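Local atomic coordinates of nonsense-mediated mRNA decay protein 2 (Saccharomyces cerevisiae, PDB entry 4LUN), a protein that takes part in the nonsense-mediated decay of mRNAs containing premature stop codons and interacts through its C-terminus with the helicase Upf1 (NAM7). Residues L112-L117 with F156-D160; I137-K141 with F199-I203; L183-R188 with A234-F239. Residues are numbered along the deposited sequence.

Contact 1 of 3, residues L112-L117 with F156-D160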
# COMPACT_ATOMS: atom_id res chain seq x y z
N LEU A 112 -15.32 4.00 6.57
CA LEU A 112 -14.01 3.45 6.87
C LEU A 112 -13.10 3.59 5.65
O LEU A 112 -11.97 4.05 5.76
CB LEU A 112 -14.10 1.98 7.27
CG LEU A 112 -12.74 1.25 7.34
CD1 LEU A 112 -11.86 1.83 8.43
CD2 LEU A 112 -12.89 -0.25 7.53
N LEU A 113 -13.61 3.21 4.48
CA LEU A 113 -12.79 3.27 3.27
C LEU A 113 -12.38 4.70 2.96
O LEU A 113 -11.23 4.97 2.61
CB LEU A 113 -13.54 2.66 2.09
CG LEU A 113 -12.87 2.83 0.72
CD1 LEU A 113 -11.50 2.17 0.72
CD2 LEU A 113 -13.73 2.22 -0.37
N GLY A 114 -13.34 5.62 3.07
CA GLY A 114 -13.07 7.02 2.77
C GLY A 114 -11.99 7.60 3.66
O GLY A 114 -11.13 8.36 3.19
N ALA A 115 -12.04 7.25 4.94
CA ALA A 115 -11.05 7.74 5.90
C ALA A 115 -9.71 7.04 5.68
O ALA A 115 -8.65 7.67 5.78
CB ALA A 115 -11.54 7.53 7.32
N PHE A 116 -9.76 5.74 5.41
CA PHE A 116 -8.52 4.99 5.21
C PHE A 116 -7.73 5.50 3.99
O PHE A 116 -6.50 5.54 4.03
CB PHE A 116 -8.79 3.48 5.10
CG PHE A 116 -7.54 2.64 5.13
CD1 PHE A 116 -7.01 2.20 6.33
CD2 PHE A 116 -6.88 2.33 3.95
CE1 PHE A 116 -5.84 1.44 6.36
CE2 PHE A 116 -5.72 1.57 3.97
CZ PHE A 116 -5.19 1.12 5.17
N LEU A 117 -8.43 5.90 2.94
CA LEU A 117 -7.78 6.35 1.71
C LEU A 117 -6.97 7.63 1.90
O LEU A 117 -6.10 7.96 1.08
CB LEU A 117 -8.82 6.53 0.59
CG LEU A 117 -9.39 5.24 -0.00
CD1 LEU A 117 -10.64 5.54 -0.86
CD2 LEU A 117 -8.31 4.55 -0.85
N PHE A 156 -12.86 -3.58 0.36
CA PHE A 156 -12.51 -2.30 -0.26
C PHE A 156 -12.44 -2.48 -1.77
O PHE A 156 -11.43 -2.95 -2.27
CB PHE A 156 -11.12 -1.88 0.20
CG PHE A 156 -11.04 -1.35 1.61
CD1 PHE A 156 -12.18 -1.06 2.35
CD2 PHE A 156 -9.80 -1.13 2.18
CE1 PHE A 156 -12.07 -0.56 3.64
CE2 PHE A 156 -9.68 -0.63 3.48
CZ PHE A 156 -10.83 -0.34 4.21
N ARG A 157 -13.46 -2.06 -2.50
CA ARG A 157 -13.54 -2.39 -3.92
C ARG A 157 -13.37 -1.22 -4.87
O ARG A 157 -12.62 -1.32 -5.84
CB ARG A 157 -14.88 -3.06 -4.23
CG ARG A 157 -15.27 -4.12 -3.22
CD ARG A 157 -16.56 -4.83 -3.65
NE ARG A 157 -17.73 -3.95 -3.62
CZ ARG A 157 -18.94 -4.33 -4.02
NH1 ARG A 157 -19.14 -5.56 -4.48
NH2 ARG A 157 -19.96 -3.48 -3.97
N THR A 158 -14.10 -0.14 -4.62
CA THR A 158 -14.19 0.93 -5.60
C THR A 158 -14.68 2.21 -4.93
O THR A 158 -15.32 2.17 -3.89
CB THR A 158 -15.16 0.54 -6.75
OG1 THR A 158 -15.36 1.65 -7.62
CG2 THR A 158 -16.51 0.11 -6.18
N LEU A 159 -14.36 3.36 -5.53
CA LEU A 159 -14.89 4.61 -5.01
C LEU A 159 -16.40 4.64 -5.14
O LEU A 159 -17.07 5.41 -4.46
CB LEU A 159 -14.28 5.81 -5.75
CG LEU A 159 -12.79 6.05 -5.55
CD1 LEU A 159 -12.29 7.14 -6.47
CD2 LEU A 159 -12.49 6.42 -4.09
N ASP A 160 -16.94 3.81 -6.02
CA ASP A 160 -18.39 3.78 -6.23
C ASP A 160 -19.18 3.29 -5.01
O ASP A 160 -20.39 3.47 -4.94
CB ASP A 160 -18.74 2.94 -7.47
CG ASP A 160 -18.46 3.66 -8.77
OD1 ASP A 160 -18.23 4.89 -8.74
OD2 ASP A 160 -18.48 3.00 -9.84

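Contact 2 of 3, residues I137-K141 with F199-I203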
# COMPACT_ATOMS: atom_id res chain seq x y z
N ILE A 137 7.59 6.33 4.09
CA ILE A 137 7.47 5.35 3.01
C ILE A 137 7.13 3.98 3.60
O ILE A 137 6.29 3.25 3.07
CB ILE A 137 8.79 5.28 2.19
CG1 ILE A 137 8.96 6.55 1.36
CG2 ILE A 137 8.82 4.05 1.28
CD1 ILE A 137 8.02 6.63 0.16
N THR A 138 7.81 3.62 4.68
CA THR A 138 7.49 2.38 5.39
C THR A 138 6.02 2.33 5.81
O THR A 138 5.35 1.30 5.67
CB THR A 138 8.40 2.21 6.62
OG1 THR A 138 9.74 1.99 6.17
CG2 THR A 138 7.95 1.02 7.47
N ARG A 139 5.51 3.45 6.30
CA ARG A 139 4.12 3.50 6.73
C ARG A 139 3.17 3.33 5.54
O ARG A 139 2.21 2.56 5.61
CB ARG A 139 3.83 4.81 7.46
CG ARG A 139 2.39 4.92 7.91
CD ARG A 139 2.21 5.90 9.05
NE ARG A 139 0.89 5.74 9.65
CZ ARG A 139 0.68 5.20 10.85
NH1 ARG A 139 1.70 4.78 11.59
NH2 ARG A 139 -0.56 5.09 11.30
N VAL A 140 3.46 4.04 4.46
CA VAL A 140 2.64 3.97 3.24
C VAL A 140 2.57 2.55 2.70
O VAL A 140 1.51 2.09 2.28
CB VAL A 140 3.19 4.91 2.16
CG1 VAL A 140 2.58 4.57 0.78
CG2 VAL A 140 2.87 6.34 2.53
N LYS A 141 3.71 1.85 2.73
CA LYS A 141 3.78 0.49 2.21
C LYS A 141 2.93 -0.43 3.05
O LYS A 141 2.26 -1.31 2.51
CB LYS A 141 5.24 -0.01 2.16
CG LYS A 141 6.08 0.72 1.13
CD LYS A 141 7.45 0.06 0.91
CE LYS A 141 8.19 -0.18 2.20
NZ LYS A 141 9.62 -0.52 1.93
N PHE A 199 12.99 6.98 -3.32
CA PHE A 199 12.32 6.27 -2.24
C PHE A 199 11.04 5.55 -2.69
O PHE A 199 10.68 4.48 -2.16
CB PHE A 199 12.01 7.22 -1.06
CG PHE A 199 13.23 7.82 -0.42
CD1 PHE A 199 14.05 7.06 0.38
CD2 PHE A 199 13.54 9.16 -0.61
CE1 PHE A 199 15.18 7.61 0.98
CE2 PHE A 199 14.67 9.72 -0.01
CZ PHE A 199 15.49 8.94 0.78
N THR A 200 10.32 6.11 -3.67
CA THR A 200 9.07 5.45 -4.06
C THR A 200 9.31 4.20 -4.89
O THR A 200 8.39 3.39 -5.06
CB THR A 200 8.09 6.36 -4.81
OG1 THR A 200 8.60 6.65 -6.11
CG2 THR A 200 7.86 7.66 -4.04
N THR A 201 10.52 4.03 -5.42
CA THR A 201 10.80 2.81 -6.19
C THR A 201 10.66 1.59 -5.27
O THR A 201 10.32 0.50 -5.74
CB THR A 201 12.20 2.81 -6.86
OG1 THR A 201 13.21 2.90 -5.86
CG2 THR A 201 12.35 3.94 -7.87
N THR A 202 10.91 1.76 -3.98
CA THR A 202 10.74 0.65 -3.04
C THR A 202 9.28 0.30 -2.74
O THR A 202 8.98 -0.81 -2.30
CB THR A 202 11.53 0.85 -1.73
OG1 THR A 202 10.86 1.81 -0.90
CG2 THR A 202 12.95 1.33 -2.04
N ILE A 203 8.35 1.23 -2.98
CA ILE A 203 6.93 0.89 -2.88
C ILE A 203 6.60 -0.06 -4.03
O ILE A 203 5.88 -1.06 -3.87
CB ILE A 203 6.05 2.15 -3.01
CG1 ILE A 203 6.31 3.14 -1.88
CG2 ILE A 203 4.57 1.78 -3.00
CD1 ILE A 203 5.64 4.50 -2.14

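Contact 3 of 3, residues L183-R188 with A234-F239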
# COMPACT_ATOMS: atom_id res chain seq x y z
N LEU A 183 -6.89 0.58 -7.00
CA LEU A 183 -5.46 0.35 -6.79
C LEU A 183 -4.59 1.14 -7.76
O LEU A 183 -3.53 1.60 -7.38
CB LEU A 183 -5.09 -1.13 -6.88
CG LEU A 183 -5.39 -1.97 -5.64
CD1 LEU A 183 -5.31 -3.46 -5.98
CD2 LEU A 183 -4.39 -1.61 -4.53
N PHE A 184 -5.02 1.26 -9.01
CA PHE A 184 -4.29 2.04 -9.99
C PHE A 184 -4.21 3.50 -9.53
O PHE A 184 -3.15 4.13 -9.57
CB PHE A 184 -4.96 1.92 -11.38
CG PHE A 184 -4.37 2.82 -12.44
CD1 PHE A 184 -3.40 2.35 -13.32
CD2 PHE A 184 -4.80 4.13 -12.57
CE1 PHE A 184 -2.88 3.17 -14.31
CE2 PHE A 184 -4.27 4.96 -13.55
CZ PHE A 184 -3.31 4.48 -14.41
N SER A 185 -5.35 4.02 -9.06
CA SER A 185 -5.43 5.41 -8.60
C SER A 185 -4.51 5.66 -7.42
O SER A 185 -3.76 6.65 -7.39
CB SER A 185 -6.87 5.80 -8.25
OG SER A 185 -7.69 5.78 -9.41
N ILE A 186 -4.54 4.74 -6.47
CA ILE A 186 -3.66 4.84 -5.29
C ILE A 186 -2.18 4.78 -5.69
O ILE A 186 -1.35 5.60 -5.23
CB ILE A 186 -4.00 3.70 -4.32
CG1 ILE A 186 -5.37 3.94 -3.70
CG2 ILE A 186 -2.95 3.58 -3.19
CD1 ILE A 186 -5.94 2.71 -3.00
N LEU A 187 -1.81 3.82 -6.51
CA LEU A 187 -0.40 3.68 -6.87
C LEU A 187 0.10 4.84 -7.72
O LEU A 187 1.24 5.29 -7.56
CB LEU A 187 -0.14 2.34 -7.54
CG LEU A 187 -0.07 1.20 -6.53
CD1 LEU A 187 -0.39 -0.15 -7.17
CD2 LEU A 187 1.33 1.21 -5.93
N ARG A 188 -0.73 5.34 -8.62
CA ARG A 188 -0.31 6.49 -9.43
C ARG A 188 0.02 7.71 -8.57
O ARG A 188 0.91 8.51 -8.91
CB ARG A 188 -1.35 6.86 -10.49
CG ARG A 188 -0.75 7.76 -11.56
CD ARG A 188 -1.38 7.52 -12.91
NE ARG A 188 -2.64 8.24 -13.05
CZ ARG A 188 -3.21 8.49 -14.22
NH1 ARG A 188 -2.64 8.10 -15.35
NH2 ARG A 188 -4.36 9.15 -14.25
N ALA A 234 -4.23 -2.42 -16.24
CA ALA A 234 -3.95 -1.06 -15.78
C ALA A 234 -2.67 -1.05 -14.97
O ALA A 234 -1.83 -0.17 -15.13
CB ALA A 234 -5.10 -0.52 -14.94
N LEU A 235 -2.55 -2.03 -14.09
CA LEU A 235 -1.36 -2.12 -13.25
C LEU A 235 -0.10 -2.43 -14.06
O LEU A 235 0.99 -1.92 -13.77
CB LEU A 235 -1.54 -3.18 -12.16
CG LEU A 235 -2.52 -2.85 -11.05
CD1 LEU A 235 -2.57 -4.04 -10.09
CD2 LEU A 235 -2.09 -1.57 -10.31
N GLN A 236 -0.23 -3.28 -15.06
CA GLN A 236 0.89 -3.60 -15.93
C GLN A 236 1.35 -2.35 -16.67
O GLN A 236 2.54 -2.09 -16.80
CB GLN A 236 0.52 -4.74 -16.89
CG GLN A 236 1.03 -6.13 -16.47
CD GLN A 236 -0.04 -7.03 -15.84
OE1 GLN A 236 -0.42 -6.86 -14.68
NE2 GLN A 236 -0.51 -8.00 -16.62
N SER A 237 0.40 -1.56 -17.15
CA SER A 237 0.72 -0.31 -17.86
C SER A 237 1.42 0.66 -16.93
O SER A 237 2.46 1.25 -17.28
CB SER A 237 -0.54 0.35 -18.42
OG SER A 237 -0.24 1.65 -18.90
N LEU A 238 0.86 0.84 -15.74
CA LEU A 238 1.43 1.75 -14.76
C LEU A 238 2.85 1.36 -14.38
O LEU A 238 3.74 2.21 -14.29
CB LEU A 238 0.56 1.77 -13.50
CG LEU A 238 0.98 2.67 -12.35
CD1 LEU A 238 1.03 4.12 -12.81
CD2 LEU A 238 0.00 2.51 -11.18
N PHE A 239 3.06 0.07 -14.15
CA PHE A 239 4.37 -0.36 -13.67
C PHE A 239 5.42 -0.37 -14.77
O PHE A 239 6.58 -0.05 -14.52
CB PHE A 239 4.30 -1.70 -12.92
CG PHE A 239 3.93 -1.56 -11.48
CD1 PHE A 239 4.80 -1.96 -10.47
CD2 PHE A 239 2.72 -0.97 -11.11
CE1 PHE A 239 4.46 -1.81 -9.14
CE2 PHE A 239 2.38 -0.82 -9.77
CZ PHE A 239 3.25 -1.24 -8.78

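Contact 1 of 3, residues L112-L117 with F156-D160
A single loop residue, Phe156, supplies most of the surface that 156-160 presents to the C-terminal end of helix 106-116: its ring is set among three side chains of that helix. Leu113 lies over one face, its CD1 3.8 Å from the centroid of the Phe156 ring and 17° off the normal, a CH-pi contact in which CD1 comes to 3.7 Å from Phe156 CG. Leu112 meets the ring edge instead, with CD2 3.9 Å from Phe156 CZ, near the ring plane. Phe116 adds a second aromatic ring, its centroid 5.8 Å from that of the Phe156 ring and the two planes inclined at 41°, an oblique pair; Phe147 of helix 130-152 touches both rings. The setting is the helical-repeat core of the MIF4G domain, where helix 106-116 packs between neighbours: Leu112 and Phe116 also touch helix 69-81, while the chain leaving helix 130-152 passes alongside Leu113 and Leu117. Farther along that chain, Leu113 CD2 approaches the carbonyl Thr158 O at 3.9 Å, and Leu117 CD1 meets Leu159 CD2 at 3.8 Å. Here the backbone turns: Thr158 OG1 accepts a hydrogen bond from Asp160 N (3.1 Å), an ST turn at the start of the 3-10 segment. The CB of Thr158 points away from the helix, as does that of Arg157, whose side chain forms a salt bridge with Asp161 and a cation-pi contact with Trp17.

Contact 2 of 3, residues I137-K141 with F199-I203
Ile137 extends its side chain from helix 130-152 over the turn that leads into helix 201-210, reaching four residues of 199-203. Its CG1 lies 4.0 Å from Phe199 CB, and its CG2 is 3.9 Å from the carbonyl Phe199 O and 3.7 Å from Thr202 OG1. Beyond these, Ile137 CD1 comes to 3.9 Å from Ile203 CD1 and 4.3 Å from Thr200 CG2. One turn farther along the helix, Val140 CG1 approaches the same Ile203 CD1 at 4.2 Å, so that this methyl is shared between Ile137 and Val140. The aromatic ring of Phe199 leads away from the interface despite the inward direction of its CB, and is engaged by Arg291 in a cation-pi contact. Lys141 covers the more exposed side with its aliphatic portion: CG is 3.9 Å from Ile203 CG1, and CD is 3.7 Å from Thr202 O. In the MIF4G helical-repeat fold this joins helix 130-152 to the N-terminal end of helix 201-210, with Ile190 of helix 182-190 touching both Val140 and Ile203. Thr202 OG1 donates to Phe199 O at 3.0 Å within the turn, and the hydroxyl of Thr200 is hydrogen-bonded to Leu191 O, outside both segments. With these hydroxyls engaged away from helix 130-152 and Lys141 NZ still 3.9 Å from Thr202 OG1, cohesion between the two segments comes from apolar and van der Waals packing, not from directional polar bonds.

Contact 3 of 3, residues L183-R188 with A234-F239
The side chains bridging 183-188 and 234-239 adopt contrasting rotamers that fill the space between two helical segments inclined at only 15°, with axes 10.0 Å apart. Phe184 has chi1 in the t well, which swings its ring toward the partner although its CB points sideways. Its CD1 reaches 3.7 Å from Ala234 CB and 3.5 Å from Ala234 O, the carbonyl lying near the ring plane, while CE1 is 3.8 Å from Leu238 CB. Leu238, in the tp rotamer, extends across the interface: its CD2 comes to 3.6 Å from Leu187 CB and 3.9 Å from Arg188 N. Leu187 takes the mt conformation and projects CD1 in turn between Leu235 CD2, at 3.8 Å, and the edge of the Phe239 ring, at 3.9 Å from CE2. Leu235 is also mt, and its CD2 lies 4.2 Å from Phe184 CA. Phe207 of helix 201-210 touches both Leu187 and Phe239, extending the apolar core beyond the two segments. Such near-parallel packing of helices separated in sequence by an intervening helix is characteristic of the HEAT-like repeat architecture of MIF4G domains.

Overall arrangement
From the N terminus, helix 106-116 provides the first half of contact 1, and the chain closes it at 156-160 after running through helix 130-152. That helix has meanwhile opened contact 2, which closes only at 199-203; contacts 1 and 2 therefore cross. Contact 3 opens at 183-188, within the loop of contact 2, and closes beyond it at 234-239, so these two cross as well, whereas contacts 1 and 3 follow in series. Leu117 CD2 touches Ile186 CD1 at 3.7 Å, joining contacts 1 and 3 directly. Contact 1 ties helix 106-116 to the loop after helix 130-152, contact 2 ties helix 130-152 to helix 201-210, and contact 3 ties helix 182-190 to the start of helix 231-271, all within the MIF4G domain.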